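Local coordinates for probable benzoylformate decarboxylase (Rhodococcus jostii, PDB 7ORX), which belongs to the thiamine diphosphate-dependent enzymes and binds thiamine diphosphate together with a sodium ion, at residues 454-466 with 476-488. Residues are numbered along the deposited sequence; the frame is centred on the assembly and turned at random.
Sequences IILNNGTYGALRG and TPGLDVPGIDFVH. With NA (sodium ion), chain J; TPP (thiamine diphosphate), chain I.
Arg-465 and Asp-480 form a salt bridge between the first turns of helix 462-470, just after the cofactor-binding loop, and the returning chain 476-485. That loop opens with Asn-457 and Asn-458, the closing NN of the GDG...NN thiamine diphosphate motif, at the end of strand 452-457. Arg-465 NH2 meets Asp-480 OD1 at 2.8 Å, nearly straight; OD1 lies close to the guanidinium plane but is met on its syn side 35° out of the carboxylate plane. Thr-460 OG1 lies 3.0 Å from the same OD1 and equally close to Leu-479 O, within reach of both acceptors. The backbones join in a single bridge at Thr-460 and Asp-480: Tyr-461 N donates to Leu-479 O (2.8 Å) and Val-481 N to Gly-459 O (3.0 Å).

The bridged loop continues into the cofactor site. Thr-460 O and Asn-458 coordinate sodium together with Asp-431, both phosphate groups and a water, while Ala-463 N, in the first turn of the helix, donates to TPP O2B. An Asx turn, Asn-457 OD1 accepting from Gly-459 N, shapes the exit from the strand; the ND2 of that amide is bonded to Glu-523.

Packing surrounds these bonds. Leu-479 CD1 lies over one face of the Arg-465 guanidinium, and Leu-479 CD2 touches Leu-464 CB. The Tyr-461 ring is sandwiched between TPP CM4 and Val-481 CG1, its hydroxyl reaching Asn-26 of a second subunit. Farther along, chi1 of -56° turns Ile-455 CG2 anti to its own nitrogen and over the Phe-486 ring, a CH-pi contact with CG2 3.8 Å from the ring centroid.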
ATOM      1  N   ILE C 454      12.962   0.937 -38.137  1.00 66.80           N
ATOM      2  CA  ILE C 454      12.470  -0.090 -39.083  1.00 67.67           C
ATOM      3  C   ILE C 454      11.262  -0.755 -38.451  1.00 68.10           C
ATOM      4  O   ILE C 454      11.426  -1.439 -37.436  1.00 68.36           O
ATOM      5  CB  ILE C 454      13.576  -1.097 -39.392  1.00 67.39           C
ATOM      6  CG1 ILE C 454      14.768  -0.402 -40.042  1.00 67.73           C
ATOM      7  CG2 ILE C 454      13.035  -2.214 -40.237  1.00 67.21           C
ATOM      8  CD1 ILE C 454      15.998  -1.298 -40.172  1.00 67.80           C
ATOM      9  N   ILE C 455      10.085  -0.517 -39.004  1.00 69.67           N
ATOM     10  CA  ILE C 455       8.837  -1.207 -38.591  1.00 70.18           C
ATOM     11  C   ILE C 455       8.816  -2.535 -39.343  1.00 69.95           C
ATOM     12  O   ILE C 455       8.827  -2.476 -40.533  1.00 70.93           O
ATOM     13  CB  ILE C 455       7.606  -0.355 -38.937  1.00 71.39           C
ATOM     14  CG1 ILE C 455       7.651   1.051 -38.328  1.00 71.66           C
ATOM     15  CG2 ILE C 455       6.352  -1.084 -38.542  1.00 72.26           C
ATOM     16  CD1 ILE C 455       7.908   1.075 -36.860  1.00 71.29           C
ATOM     17  N   LEU C 456       8.851  -3.674 -38.670  1.00 69.63           N
ATOM     18  CA  LEU C 456       8.629  -4.984 -39.294  1.00 70.12           C
ATOM     19  C   LEU C 456       7.132  -5.195 -39.249  1.00 70.77           C
ATOM     20  O   LEU C 456       6.631  -5.474 -38.164  1.00 69.38           O
ATOM     21  CB  LEU C 456       9.330  -6.085 -38.517  1.00 71.38           C
ATOM     22  CG  LEU C 456      10.834  -6.149 -38.711  1.00 72.03           C
ATOM     23  CD1 LEU C 456      11.515  -5.053 -37.954  1.00 72.51           C
ATOM     24  CD2 LEU C 456      11.402  -7.448 -38.194  1.00 72.15           C
ATOM     25  N   ASN C 457       6.462  -4.985 -40.381  1.00 71.64           N
ATOM     26  CA  ASN C 457       4.987  -5.007 -40.487  1.00 72.57           C
ATOM     27  C   ASN C 457       4.537  -6.348 -41.065  1.00 73.56           C
ATOM     28  O   ASN C 457       4.579  -6.484 -42.307  1.00 75.42           O
ATOM     29  CB  ASN C 457       4.479  -3.871 -41.373  1.00 72.99           C
ATOM     30  CG  ASN C 457       2.966  -3.867 -41.485  1.00 73.11           C
ATOM     31  OD1 ASN C 457       2.310  -4.834 -41.102  1.00 72.73           O
ATOM     32  ND2 ASN C 457       2.404  -2.772 -41.974  1.00 72.14           N
ATOM     33  N   ASN C 458       4.065  -7.269 -40.222  1.00 73.51           N
ATOM     34  CA  ASN C 458       3.498  -8.558 -40.675  1.00 74.45           C
ATOM     35  C   ASN C 458       1.967  -8.562 -40.503  1.00 75.72           C
ATOM     36  O   ASN C 458       1.358  -9.622 -40.673  1.00 76.96           O
ATOM     37  CB  ASN C 458       4.267  -9.751 -40.099  1.00 74.04           C
ATOM     38  CG  ASN C 458       4.328  -9.861 -38.606  1.00 73.88           C
ATOM     39  OD1 ASN C 458       3.633  -9.147 -37.903  1.00 75.27           O
ATOM     40  ND2 ASN C 458       5.178 -10.764 -38.140  1.00 74.14           N
ATOM     41  N   GLY C 459       1.345  -7.405 -40.287  1.00 76.38           N
ATOM     42  CA  GLY C 459      -0.123  -7.234 -40.252  1.00 77.81           C
ATOM     43  C   GLY C 459      -0.781  -7.841 -39.017  1.00 79.27           C
ATOM     44  O   GLY C 459      -2.017  -7.829 -38.964  1.00 81.19           O
ATOM     45  N   THR C 460       0.006  -8.319 -38.046  1.00 79.49           N
ATOM     46  CA  THR C 460      -0.440  -9.206 -36.943  1.00 79.96           C
ATOM     47  C   THR C 460       0.398  -8.980 -35.662  1.00 80.50           C
ATOM     48  O   THR C 460       1.536  -8.410 -35.717  1.00 78.21           O
ATOM     49  CB  THR C 460      -0.402 -10.658 -37.433  1.00 79.86           C
ATOM     50  OG1 THR C 460      -1.198 -11.490 -36.589  1.00 79.69           O
ATOM     51  CG2 THR C 460       0.997 -11.223 -37.494  1.00 78.75           C
ATOM     52  N   TYR C 461      -0.158  -9.425 -34.534  1.00 80.74           N
ATOM     53  CA  TYR C 461       0.570  -9.719 -33.274  1.00 79.87           C
ATOM     54  C   TYR C 461       1.143 -11.134 -33.389  1.00 79.59           C
ATOM     55  O   TYR C 461       0.510 -12.094 -32.946  1.00 80.33           O
ATOM     56  CB  TYR C 461      -0.365  -9.569 -32.067  1.00 79.51           C
ATOM     57  CG  TYR C 461      -0.849  -8.171 -31.756  1.00 77.72           C
ATOM     58  CD1 TYR C 461      -0.056  -7.054 -31.954  1.00 76.25           C
ATOM     59  CD2 TYR C 461      -2.093  -7.979 -31.187  1.00 77.84           C
ATOM     60  CE1 TYR C 461      -0.497  -5.787 -31.616  1.00 75.62           C
ATOM     61  CE2 TYR C 461      -2.547  -6.715 -30.838  1.00 77.36           C
ATOM     62  CZ  TYR C 461      -1.743  -5.609 -31.047  1.00 76.15           C
ATOM     63  OH  TYR C 461      -2.156  -4.353 -30.686  1.00 75.75           O
ATOM     64  N   GLY C 462       2.299 -11.254 -34.026  1.00 79.58           N
ATOM     65  CA  GLY C 462       2.891 -12.549 -34.420  1.00 80.08           C
ATOM     66  C   GLY C 462       3.189 -13.449 -33.234  1.00 80.60           C
ATOM     67  O   GLY C 462       2.802 -14.629 -33.298  1.00 80.19           O
ATOM     68  N   ALA C 463       3.848 -12.938 -32.182  1.00 79.75           N
ATOM     69  CA  ALA C 463       4.282 -13.744 -31.012  1.00 79.47           C
ATOM     70  C   ALA C 463       3.057 -14.283 -30.262  1.00 79.37           C
ATOM     71  O   ALA C 463       3.208 -15.330 -29.622  1.00 79.23           O
ATOM     72  CB  ALA C 463       5.181 -12.934 -30.098  1.00 79.33           C
ATOM     73  N   LEU C 464       1.903 -13.602 -30.346  1.00 79.65           N
ATOM     74  CA  LEU C 464       0.610 -14.025 -29.729  1.00 81.73           C
ATOM     75  C   LEU C 464      -0.056 -15.133 -30.537  1.00 82.67           C
ATOM     76  O   LEU C 464      -0.839 -15.876 -29.921  1.00 82.88           O
ATOM     77  CB  LEU C 464      -0.362 -12.843 -29.618  1.00 82.95           C
ATOM     78  CG  LEU C 464      -0.071 -11.822 -28.526  1.00 83.86           C
ATOM     79  CD1 LEU C 464      -1.327 -10.994 -28.282  1.00 84.97           C
ATOM     80  CD2 LEU C 464       0.435 -12.505 -27.246  1.00 82.54           C
ATOM     81  N   ARG C 465       0.180 -15.184 -31.859  1.00 84.51           N
ATOM     82  CA  ARG C 465      -0.183 -16.346 -32.714  1.00 85.54           C
ATOM     83  C   ARG C 465       0.723 -17.530 -32.368  1.00 86.50           C
ATOM     84  O   ARG C 465       0.185 -18.638 -32.269  1.00 87.06           O
ATOM     85  CB  ARG C 465      -0.087 -15.990 -34.194  1.00 86.81           C
ATOM     86  CG  ARG C 465      -1.159 -15.021 -34.671  1.00 86.69           C
ATOM     87  CD  ARG C 465      -1.220 -15.002 -36.190  1.00 86.12           C
ATOM     88  NE  ARG C 465      -2.423 -14.312 -36.610  1.00 86.21           N
ATOM     89  CZ  ARG C 465      -3.637 -14.834 -36.568  1.00 87.08           C
ATOM     90  NH1 ARG C 465      -3.820 -16.068 -36.129  1.00 87.62           N
ATOM     91  NH2 ARG C 465      -4.675 -14.102 -36.930  1.00 88.44           N
ATOM     92  N   GLY C 466       2.033 -17.285 -32.146  1.00 89.02           N
ATOM     93  CA  GLY C 466       3.033 -18.233 -31.574  1.00 87.71           C
ATOM     94  C   GLY C 466       2.563 -18.895 -30.287  1.00 87.24           C
ATOM     95  O   GLY C 466       2.748 -20.116 -30.138  1.00 86.40           O
ATOM     96  N   THR C 476      -8.360 -16.474 -31.427  1.00103.73           N
ATOM     97  CA  THR C 476      -8.691 -15.560 -30.300  1.00 98.98           C
ATOM     98  C   THR C 476      -9.010 -14.191 -30.931  1.00 97.62           C
ATOM     99  O   THR C 476      -8.394 -13.815 -31.943  1.00 94.19           O
ATOM    100  CB  THR C 476      -7.516 -15.621 -29.279  1.00 96.86           C
ATOM    101  OG1 THR C 476      -7.793 -16.452 -28.143  1.00 93.14           O
ATOM    102  CG2 THR C 476      -7.073 -14.266 -28.762  1.00 95.54           C
ATOM    103  N   PRO C 477      -9.984 -13.396 -30.405  1.00 97.44           N
ATOM    104  CA  PRO C 477     -10.173 -12.013 -30.860  1.00 96.28           C
ATOM    105  C   PRO C 477      -8.909 -11.162 -30.668  1.00 97.07           C
ATOM    106  O   PRO C 477      -8.226 -11.267 -29.615  1.00 98.50           O
ATOM    107  CB  PRO C 477     -11.310 -11.459 -29.994  1.00 96.80           C
ATOM    108  CG  PRO C 477     -12.027 -12.693 -29.452  1.00 99.80           C
ATOM    109  CD  PRO C 477     -10.983 -13.794 -29.396  1.00 99.02           C
ATOM    110  N   GLY C 478      -8.568 -10.374 -31.691  1.00 97.32           N
ATOM    111  CA  GLY C 478      -7.568  -9.284 -31.577  1.00 94.76           C
ATOM    112  C   GLY C 478      -6.129  -9.735 -31.807  1.00 93.02           C
ATOM    113  O   GLY C 478      -5.243  -9.085 -31.263  1.00 90.12           O
ATOM    114  N   LEU C 479      -5.892 -10.762 -32.637  1.00 94.13           N
ATOM    115  CA  LEU C 479      -4.523 -11.200 -33.007  1.00 92.60           C
ATOM    116  C   LEU C 479      -4.000 -10.355 -34.172  1.00 90.45           C
ATOM    117  O   LEU C 479      -2.768 -10.290 -34.337  1.00 89.12           O
ATOM    118  CB  LEU C 479      -4.531 -12.692 -33.340  1.00 92.91           C
ATOM    119  CG  LEU C 479      -4.781 -13.639 -32.167  1.00 95.70           C
ATOM    120  CD1 LEU C 479      -4.771 -15.099 -32.632  1.00 96.22           C
ATOM    121  CD2 LEU C 479      -3.775 -13.416 -31.014  1.00 94.70           C
ATOM    122  N   ASP C 480      -4.894  -9.703 -34.928  1.00 91.65           N
ATOM    123  CA  ASP C 480      -4.558  -9.044 -36.221  1.00 91.59           C
ATOM    124  C   ASP C 480      -4.653  -7.520 -36.108  1.00 89.62           C
ATOM    125  O   ASP C 480      -5.671  -7.036 -35.596  1.00 91.01           O
ATOM    126  CB  ASP C 480      -5.458  -9.545 -37.342  1.00 93.54           C
ATOM    127  CG  ASP C 480      -5.174 -10.984 -37.726  1.00 96.11           C
ATOM    128  OD1 ASP C 480      -4.027 -11.441 -37.526  1.00 91.21           O
ATOM    129  OD2 ASP C 480      -6.111 -11.634 -38.259  1.00105.32           O
ATOM    130  N   VAL C 481      -3.640  -6.806 -36.617  1.00 86.58           N
ATOM    131  CA  VAL C 481      -3.617  -5.317 -36.649  1.00 86.44           C
ATOM    132  C   VAL C 481      -3.442  -4.855 -38.100  1.00 86.07           C
ATOM    133  O   VAL C 481      -2.458  -4.190 -38.443  1.00 83.92           O
ATOM    134  CB  VAL C 481      -2.572  -4.756 -35.650  1.00 85.13           C
ATOM    135  CG1 VAL C 481      -2.906  -5.187 -34.224  1.00 84.39           C
ATOM    136  CG2 VAL C 481      -1.135  -5.138 -35.989  1.00 84.43           C
ATOM    137  N   PRO C 482      -4.422  -5.175 -38.991  1.00 88.64           N
ATOM    138  CA  PRO C 482      -4.406  -4.716 -40.391  1.00 87.60           C
ATOM    139  C   PRO C 482      -4.847  -3.248 -40.518  1.00 86.11           C
ATOM    140  O   PRO C 482      -5.508  -2.781 -39.633  1.00 90.33           O
ATOM    141  CB  PRO C 482      -5.418  -5.658 -41.074  1.00 88.08           C
ATOM    142  CG  PRO C 482      -6.456  -5.914 -39.995  1.00 88.78           C
ATOM    143  CD  PRO C 482      -5.627  -5.997 -38.717  1.00 89.25           C
ATOM    144  N   GLY C 483      -4.470  -2.570 -41.594  1.00 84.60           N
ATOM    145  CA  GLY C 483      -5.004  -1.247 -41.981  1.00 85.32           C
ATOM    146  C   GLY C 483      -4.290  -0.100 -41.280  1.00 85.55           C
ATOM    147  O   GLY C 483      -4.985   0.899 -40.984  1.00 85.98           O
ATOM    148  N   ILE C 484      -2.975  -0.240 -41.003  1.00 84.01           N
ATOM    149  CA  ILE C 484      -2.085   0.813 -40.442  1.00 82.28           C
ATOM    150  C   ILE C 484      -1.016   1.150 -41.480  1.00 82.37           C
ATOM    151  O   ILE C 484      -0.249   0.238 -41.843  1.00 81.25           O
ATOM    152  CB  ILE C 484      -1.416   0.324 -39.152  1.00 82.36           C
ATOM    153  CG1 ILE C 484      -2.461  -0.080 -38.110  1.00 83.26           C
ATOM    154  CG2 ILE C 484      -0.399   1.344 -38.614  1.00 80.20           C
ATOM    155  CD1 ILE C 484      -1.843  -0.708 -36.868  1.00 84.10           C
ATOM    156  N   ASP C 485      -0.913   2.416 -41.884  1.00 83.68           N
ATOM    157  CA  ASP C 485       0.178   2.908 -42.762  1.00 84.96           C
ATOM    158  C   ASP C 485       1.173   3.704 -41.907  1.00 83.97           C
ATOM    159  O   ASP C 485       0.882   4.868 -41.614  1.00 84.77           O
ATOM    160  CB  ASP C 485      -0.381   3.751 -43.905  1.00 88.35           C
ATOM    161  CG  ASP C 485       0.624   4.045 -45.021  1.00 91.56           C
ATOM    162  OD1 ASP C 485       1.811   3.738 -44.819  1.00 89.77           O
ATOM    163  OD2 ASP C 485       0.217   4.556 -46.114  1.00 96.31           O
ATOM    164  N   PHE C 486       2.323   3.119 -41.569  1.00 82.17           N
ATOM    165  CA  PHE C 486       3.378   3.740 -40.718  1.00 80.67           C
ATOM    166  C   PHE C 486       4.045   4.905 -41.435  1.00 79.91           C
ATOM    167  O   PHE C 486       4.562   5.781 -40.763  1.00 80.61           O
ATOM    168  CB  PHE C 486       4.409   2.699 -40.283  1.00 80.19           C
ATOM    169  CG  PHE C 486       3.792   1.742 -39.306  1.00 81.02           C
ATOM    170  CD1 PHE C 486       3.724   2.061 -37.962  1.00 79.88           C
ATOM    171  CD2 PHE C 486       3.158   0.594 -39.746  1.00 81.69           C
ATOM    172  CE1 PHE C 486       3.110   1.207 -37.069  1.00 80.13           C
ATOM    173  CE2 PHE C 486       2.527  -0.252 -38.856  1.00 81.96           C
ATOM    174  CZ  PHE C 486       2.506   0.060 -37.514  1.00 80.67           C
ATOM    175  N   VAL C 487       4.037   4.925 -42.753  1.00 79.89           N
ATOM    176  CA  VAL C 487       4.553   6.086 -43.527  1.00 79.88           C
ATOM    177  C   VAL C 487       3.654   7.281 -43.218  1.00 80.50           C
ATOM    178  O   VAL C 487       4.195   8.316 -42.902  1.00 81.22           O
ATOM    179  CB  VAL C 487       4.651   5.797 -45.038  1.00 79.31           C
ATOM    180  CG1 VAL C 487       4.987   7.047 -45.829  1.00 78.64           C
ATOM    181  CG2 VAL C 487       5.669   4.687 -45.297  1.00 79.93           C
ATOM    182  N   HIS C 488       2.337   7.121 -43.271  1.00 81.97           N
ATOM    183  CA  HIS C 488       1.357   8.186 -42.940  1.00 82.62           C
ATOM    184  C   HIS C 488       1.563   8.607 -41.483  1.00 80.03           C
ATOM    185  O   HIS C 488       1.508   9.808 -41.206  1.00 79.43           O
ATOM    186  CB  HIS C 488      -0.094   7.729 -43.208  1.00 85.06           C
ATOM    187  CG  HIS C 488      -0.569   8.010 -44.588  1.00 88.15           C
ATOM    188  ND1 HIS C 488      -0.430   9.267 -45.145  1.00 90.19           N
ATOM    189  CD2 HIS C 488      -1.190   7.232 -45.513  1.00 91.05           C
ATOM    190  CE1 HIS C 488      -0.929   9.248 -46.381  1.00 92.50           C
ATOM    191  NE2 HIS C 488      -1.366   7.993 -46.639  1.00 91.94           N
TER
HETATM  192 NA    NA J 602       3.455  -7.963 -36.159  1.00 66.13          NA
HETATM  193  N1' TPP I 601       0.469  -4.998 -24.096  1.00 77.55           N
HETATM  194  C2' TPP I 601       1.661  -4.586 -23.647  1.00 80.67           C
HETATM  195  CM2 TPP I 601       1.768  -3.198 -23.104  1.00 81.97           C
HETATM  196  N3' TPP I 601       2.766  -5.330 -23.636  1.00 78.00           N
HETATM  197  C4' TPP I 601       2.673  -6.585 -24.105  1.00 78.49           C
HETATM  198  N4' TPP I 601       3.799  -7.311 -24.075  1.00 78.57           N
HETATM  199  C5' TPP I 601       1.462  -7.109 -24.616  1.00 77.74           C
HETATM  200  C6' TPP I 601       0.381  -6.249 -24.565  1.00 72.67           C
HETATM  201  C7' TPP I 601       1.333  -8.517 -25.177  1.00 83.19           C
HETATM  202  N3  TPP I 601       2.069  -8.725 -26.448  1.00 83.33           N
HETATM  203  C2  TPP I 601       3.172  -9.476 -26.513  1.00 87.60           C
HETATM  204  S1  TPP I 601       3.789  -9.632 -28.106  1.00 84.99           S
HETATM  205  C5  TPP I 601       2.482  -8.641 -28.682  1.00 91.47           C
HETATM  206  C4  TPP I 601       1.702  -8.170 -27.676  1.00 88.71           C
HETATM  207  CM4 TPP I 601       0.552  -7.217 -27.828  1.00 85.90           C
HETATM  208  C6  TPP I 601       2.277  -8.427 -30.157  1.00 86.98           C
HETATM  209  C7  TPP I 601       3.109  -7.315 -30.725  1.00 89.35           C
HETATM  210  O7  TPP I 601       3.857  -7.879 -31.819  1.00 84.16           O
HETATM  211  PA  TPP I 601       4.520  -6.952 -32.936  1.00 78.77           P
HETATM  212  O1A TPP I 601       5.180  -5.685 -32.499  1.00 84.94           O
HETATM  213  O2A TPP I 601       3.441  -6.801 -33.955  1.00109.98           O
HETATM  214  O3A TPP I 601       5.642  -8.006 -33.384  1.00 76.23           O
HETATM  215  PB  TPP I 601       5.461  -9.519 -33.959  1.00 83.26           P
HETATM  216  O1B TPP I 601       6.844 -10.067 -34.271  1.00 70.48           O
HETATM  217  O2B TPP I 601       4.729 -10.319 -32.903  1.00 64.48           O
HETATM  218  O3B TPP I 601       4.625  -9.329 -35.207  1.00 90.75           O
HETATM  219  O   HOH W   1       5.637  -7.401 -36.884  1.00 69.51           O